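Local coordinates for protein alpha-galactosidase (Lactobacillus brevis, PDB 3MI6) that probably hydrolyses terminal, non-reducing alpha-D-galactose residues from alpha-D-galactosides, as a glycoside hydrolase of family 36, at residues 75-89 against 262-274. Numbering follows the deposited sequence.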
loop_
_atom_site.group_PDB
_atom_site.type_symbol
_atom_site.label_atom_id
_atom_site.label_comp_id
_atom_site.label_asym_id
_atom_site.label_seq_id
_atom_site.Cartn_x
_atom_site.Cartn_y
_atom_site.Cartn_z
ATOM N N ALA D 75 8.170 30.481 -7.700
ATOM C CA ALA D 75 8.705 31.263 -8.795
ATOM C C ALA D 75 8.213 30.768 -10.128
ATOM O O ALA D 75 7.709 29.648 -10.258
ATOM C CB ALA D 75 10.200 31.230 -8.769
ATOM N N GLU D 76 8.395 31.606 -11.131
ATOM C CA GLU D 76 7.929 31.310 -12.471
ATOM C C GLU D 76 9.098 30.903 -13.368
ATOM O O GLU D 76 8.932 30.167 -14.328
ATOM C CB GLU D 76 7.221 32.535 -13.035
ATOM C CG GLU D 76 6.504 32.289 -14.328
ATOM C CD GLU D 76 5.241 31.459 -14.155
ATOM O OE1 GLU D 76 4.901 31.101 -12.999
ATOM O OE2 GLU D 76 4.587 31.180 -15.184
ATOM N N TYR D 77 10.290 31.375 -13.034
ATOM C CA TYR D 77 11.485 31.077 -13.807
ATOM C C TYR D 77 12.652 31.507 -12.959
ATOM O O TYR D 77 13.151 32.604 -13.114
ATOM C CB TYR D 77 11.486 31.839 -15.146
ATOM C CG TYR D 77 12.287 31.158 -16.225
ATOM C CD1 TYR D 77 11.774 30.076 -16.915
ATOM C CD2 TYR D 77 13.555 31.580 -16.540
ATOM C CE1 TYR D 77 12.499 29.436 -17.886
ATOM C CE2 TYR D 77 14.287 30.957 -17.508
ATOM C CZ TYR D 77 13.759 29.882 -18.179
ATOM O OH TYR D 77 14.506 29.252 -19.153
ATOM N N ALA D 78 13.085 30.643 -12.054
ATOM C CA ALA D 78 14.059 31.046 -11.045
ATOM C C ALA D 78 15.536 30.769 -11.366
ATOM O O ALA D 78 15.874 29.850 -12.118
ATOM C CB ALA D 78 13.692 30.435 -9.692
ATOM N N SER D 79 16.415 31.550 -10.750
ATOM C CA SER D 79 17.848 31.329 -10.851
ATOM C C SER D 79 18.394 30.860 -9.510
ATOM O O SER D 79 17.723 30.944 -8.485
ATOM C CB SER D 79 18.540 32.635 -11.207
ATOM O OG SER D 79 18.334 33.567 -10.153
ATOM N N LEU D 80 19.630 30.390 -9.520
ATOM C CA LEU D 80 20.300 29.968 -8.306
ATOM C C LEU D 80 21.331 30.999 -7.889
ATOM O O LEU D 80 22.140 31.445 -8.709
ATOM C CB LEU D 80 21.005 28.638 -8.546
ATOM C CG LEU D 80 22.022 28.281 -7.459
ATOM C CD1 LEU D 80 21.314 27.749 -6.223
ATOM C CD2 LEU D 80 23.024 27.268 -7.973
ATOM N N GLY D 81 21.316 31.368 -6.613
ATOM C CA GLY D 81 22.323 32.266 -6.073
ATOM C C GLY D 81 21.757 33.391 -5.232
ATOM O O GLY D 81 22.482 34.091 -4.522
ATOM N N LYS D 82 20.444 33.541 -5.290
ATOM C CA LYS D 82 19.796 34.683 -4.699
ATOM C C LYS D 82 18.953 34.340 -3.479
ATOM O O LYS D 82 18.107 35.127 -3.075
ATOM C CB LYS D 82 18.948 35.365 -5.763
ATOM C CG LYS D 82 19.759 35.948 -6.912
ATOM C CD LYS D 82 19.838 37.479 -6.830
ATOM C CE LYS D 82 20.811 37.946 -5.762
ATOM N NZ LYS D 82 20.837 39.419 -5.637
ATOM N N GLY D 83 19.188 33.175 -2.880
ATOM C CA GLY D 83 18.448 32.775 -1.686
ATOM C C GLY D 83 17.564 31.558 -1.901
ATOM O O GLY D 83 17.114 30.910 -0.962
ATOM N N ASP D 84 17.309 31.258 -3.164
ATOM C CA ASP D 84 16.626 30.038 -3.540
ATOM C C ASP D 84 17.664 28.961 -3.756
ATOM O O ASP D 84 18.636 29.156 -4.501
ATOM C CB ASP D 84 15.840 30.246 -4.833
ATOM C CG ASP D 84 14.751 29.218 -5.017
ATOM O OD1 ASP D 84 14.708 28.260 -4.215
ATOM O OD2 ASP D 84 13.933 29.367 -5.952
ATOM N N PHE D 85 17.468 27.818 -3.109
ATOM C CA PHE D 85 18.407 26.712 -3.258
ATOM C C PHE D 85 17.827 25.506 -4.005
ATOM O O PHE D 85 18.513 24.513 -4.234
ATOM C CB PHE D 85 19.008 26.333 -1.910
ATOM C CG PHE D 85 19.931 27.374 -1.363
ATOM C CD1 PHE D 85 21.218 27.524 -1.886
ATOM C CD2 PHE D 85 19.515 28.229 -0.346
ATOM C CE1 PHE D 85 22.083 28.492 -1.398
ATOM C CE2 PHE D 85 20.381 29.205 0.153
ATOM C CZ PHE D 85 21.666 29.333 -0.378
ATOM N N ARG D 86 16.568 25.617 -4.411
ATOM C CA ARG D 86 15.979 24.625 -5.285
ATOM C C ARG D 86 16.663 24.662 -6.638
ATOM O O ARG D 86 17.525 25.498 -6.879
ATOM C CB ARG D 86 14.494 24.883 -5.434
ATOM C CG ARG D 86 13.746 24.612 -4.176
ATOM C CD ARG D 86 12.325 25.085 -4.305
ATOM N NE ARG D 86 12.237 26.521 -4.112
ATOM C CZ ARG D 86 11.112 27.220 -4.184
ATOM N NH1 ARG D 86 9.958 26.616 -4.454
ATOM N NH2 ARG D 86 11.143 28.532 -3.985
ATOM N N GLN D 87 16.295 23.742 -7.515
ATOM C CA GLN D 87 16.896 23.703 -8.832
ATOM C C GLN D 87 16.433 24.911 -9.614
ATOM O O GLN D 87 15.311 25.347 -9.447
ATOM C CB GLN D 87 16.538 22.401 -9.549
ATOM C CG GLN D 87 17.364 21.214 -9.071
ATOM C CD GLN D 87 18.880 21.439 -9.213
ATOM O OE1 GLN D 87 19.459 21.279 -10.301
ATOM N NE2 GLN D 87 19.527 21.806 -8.104
ATOM N N PRO D 88 17.309 25.483 -10.443
ATOM C CA PRO D 88 16.928 26.673 -11.208
ATOM C C PRO D 88 16.387 26.329 -12.576
ATOM O O PRO D 88 16.632 25.240 -13.077
ATOM C CB PRO D 88 18.252 27.421 -11.359
ATOM C CG PRO D 88 19.261 26.359 -11.380
ATOM C CD PRO D 88 18.763 25.257 -10.468
ATOM N N ALA D 89 15.652 27.256 -13.168
ATOM C CA ALA D 89 15.178 27.089 -14.530
ATOM C C ALA D 89 16.285 27.391 -15.511
ATOM O O ALA D 89 16.285 26.876 -16.625
ATOM C CB ALA D 89 14.024 28.015 -14.806
ATOM N N ILE D 262 11.104 16.898 -10.948
ATOM C CA ILE D 262 10.189 17.331 -9.916
ATOM C C ILE D 262 10.880 17.277 -8.578
ATOM O O ILE D 262 11.330 16.215 -8.144
ATOM C CB ILE D 262 9.013 16.421 -9.829
ATOM C CG1 ILE D 262 8.315 16.402 -11.154
ATOM C CG2 ILE D 262 8.054 16.928 -8.810
ATOM C CD1 ILE D 262 6.830 16.507 -10.971
ATOM N N GLU D 263 10.941 18.427 -7.921
ATOM C CA GLU D 263 11.638 18.553 -6.655
ATOM C C GLU D 263 10.640 18.979 -5.598
ATOM O O GLU D 263 9.858 19.903 -5.799
ATOM C CB GLU D 263 12.775 19.575 -6.773
ATOM C CG GLU D 263 13.722 19.615 -5.585
ATOM C CD GLU D 263 14.804 20.675 -5.758
ATOM O OE1 GLU D 263 14.602 21.558 -6.634
ATOM O OE2 GLU D 263 15.839 20.624 -5.031
ATOM N N VAL D 264 10.666 18.271 -4.482
ATOM C CA VAL D 264 9.835 18.579 -3.330
ATOM C C VAL D 264 10.776 19.165 -2.300
ATOM O O VAL D 264 11.706 18.499 -1.859
ATOM C CB VAL D 264 9.165 17.305 -2.779
ATOM C CG1 VAL D 264 8.327 17.617 -1.565
ATOM C CG2 VAL D 264 8.315 16.637 -3.880
ATOM N N ASP D 265 10.545 20.418 -1.927
ATOM C CA ASP D 265 11.481 21.121 -1.063
ATOM C C ASP D 265 11.151 20.929 0.404
ATOM O O ASP D 265 10.235 20.182 0.763
ATOM C CB ASP D 265 11.522 22.617 -1.388
ATOM C CG ASP D 265 10.278 23.355 -0.913
ATOM O OD1 ASP D 265 9.217 22.714 -0.822
ATOM O OD2 ASP D 265 10.345 24.576 -0.644
ATOM N N GLN D 266 11.905 21.629 1.243
ATOM C CA GLN D 266 11.772 21.525 2.692
ATOM C C GLN D 266 10.370 21.840 3.205
ATOM O O GLN D 266 9.991 21.359 4.257
ATOM C CB GLN D 266 12.774 22.457 3.356
ATOM C CG GLN D 266 12.744 23.849 2.746
ATOM C CD GLN D 266 13.760 24.783 3.353
ATOM O OE1 GLN D 266 14.097 24.680 4.541
ATOM N NE2 GLN D 266 14.262 25.709 2.536
ATOM N N TYR D 267 9.612 22.651 2.467
ATOM C CA TYR D 267 8.254 23.038 2.866
ATOM C C TYR D 267 7.185 22.316 2.039
ATOM O O TYR D 267 6.046 22.779 1.924
ATOM C CB TYR D 267 8.065 24.568 2.814
ATOM C CG TYR D 267 9.091 25.316 3.636
ATOM C CD1 TYR D 267 8.984 25.381 5.024
ATOM C CD2 TYR D 267 10.173 25.951 3.033
ATOM C CE1 TYR D 267 9.920 26.056 5.787
ATOM C CE2 TYR D 267 11.115 26.625 3.795
ATOM C CZ TYR D 267 10.977 26.672 5.170
ATOM O OH TYR D 267 11.908 27.320 5.934
ATOM N N SER D 268 7.566 21.174 1.478
ATOM C CA SER D 268 6.639 20.301 0.757
ATOM C C SER D 268 5.933 20.991 -0.398
ATOM O O SER D 268 4.753 20.730 -0.654
ATOM C CB SER D 268 5.621 19.644 1.710
ATOM O OG SER D 268 5.707 18.221 1.629
ATOM N N THR D 269 6.658 21.885 -1.074
ATOM C CA THR D 269 6.232 22.399 -2.374
ATOM C C THR D 269 6.941 21.670 -3.514
ATOM O O THR D 269 7.964 21.001 -3.315
ATOM C CB THR D 269 6.490 23.897 -2.528
ATOM O OG1 THR D 269 7.864 24.127 -2.893
ATOM C CG2 THR D 269 6.137 24.610 -1.247
ATOM N N SER D 270 6.391 21.821 -4.711
ATOM C CA SER D 270 6.877 21.098 -5.863
ATOM C C SER D 270 7.308 22.015 -6.987
ATOM O O SER D 270 6.535 22.847 -7.438
ATOM C CB SER D 270 5.778 20.188 -6.383
ATOM O OG SER D 270 5.370 19.290 -5.371
ATOM N N ARG D 271 8.541 21.835 -7.455
ATOM C CA ARG D 271 8.980 22.466 -8.682
ATOM C C ARG D 271 9.041 21.450 -9.827
ATOM O O ARG D 271 9.833 20.505 -9.790
ATOM C CB ARG D 271 10.340 23.140 -8.478
ATOM C CG ARG D 271 10.795 24.015 -9.650
ATOM C CD ARG D 271 11.945 24.921 -9.241
ATOM N NE ARG D 271 11.469 26.139 -8.603
ATOM C CZ ARG D 271 12.247 27.009 -7.963
ATOM N NH1 ARG D 271 13.548 26.789 -7.860
ATOM N NH2 ARG D 271 11.717 28.092 -7.409
ATOM N N ILE D 272 8.200 21.651 -10.839
ATOM C CA ILE D 272 8.267 20.859 -12.061
ATOM C C ILE D 272 9.036 21.616 -13.150
ATOM O O ILE D 272 8.594 22.650 -13.620
ATOM C CB ILE D 272 6.852 20.471 -12.601
ATOM C CG1 ILE D 272 6.038 19.695 -11.560
ATOM C CG2 ILE D 272 6.967 19.614 -13.848
ATOM C CD1 ILE D 272 5.676 20.466 -10.309
ATOM N N LEU D 273 10.186 21.078 -13.547
ATOM C CA LEU D 273 11.050 21.682 -14.555
ATOM C C LEU D 273 11.005 20.832 -15.780
ATOM O O LEU D 273 11.135 19.637 -15.658
ATOM C CB LEU D 273 12.499 21.682 -14.067
ATOM C CG LEU D 273 12.919 22.724 -13.040
ATOM C CD1 LEU D 273 14.404 22.646 -12.777
ATOM C CD2 LEU D 273 12.545 24.080 -13.576
ATOM N N THR D 274 10.832 21.425 -16.957
ATOM C CA THR D 274 10.926 20.663 -18.204
ATOM C C THR D 274 11.574 21.416 -19.374
ATOM O O THR D 274 11.265 22.569 -19.633
ATOM C CB THR D 274 9.568 20.074 -18.647
ATOM O OG1 THR D 274 8.581 21.102 -18.691
ATOM C CG2 THR D 274 9.104 18.980 -17.675
HETATM O O HOH W 1 16.094 28.018 -7.602
#
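The guanidinium groups of Arg86 and Arg271 lie one on the other, centres 4.0 Å apart and planes 22° from parallel, with Arg271 NH2 over the middle of the Arg86 group. The opposite face of Arg271 carries Ala78 CB, and that of Arg86 has Asp265 OD2 above it, attracted by charge alone since no N-H of Arg86 points at it. At the edge of Arg271 sit Gln87 O, near its plane, and Asp84 OD2, in it, the latter gripped end-on by two nitrogens: NH2 at 2.9 Å, along the syn lone pair, and NH1 at 3.2 Å, from above the carboxylate plane. The other oxygen, Asp84 OD1, takes Arg86 NE at 3.0 Å through its syn lone pair and also Arg86 N, closing an Asx turn. One carboxylate thus bridges both arginines, and its charge probably helps to hold them face to face; Asp185, paired with Arg271 NE, probably adds to this. A chi1 of -160° swings the Asp84 carboxylate away from its backbone N, bringing its end nearer the hairpin.

The irregular loop 75-89 packs on the antiparallel hairpin of strands 258-264 and 270-274, with its type I turn from Asp265 to Ser268, within the N-terminal domain of family 36. Gln87 N donates to the syn lone pair of Glu263 OE1 at 2.9 Å, nearly straight at 167°, and Arg271 NH1 reaches Gln87 O at 2.8 Å. A water accepts from Arg271 NH1 within bonding distance of Arg86 O, so NH1 shares two hydrogens among three acceptors. Farther along the strand, Leu273 CD1 lies 3.9 Å from Gln87 CB.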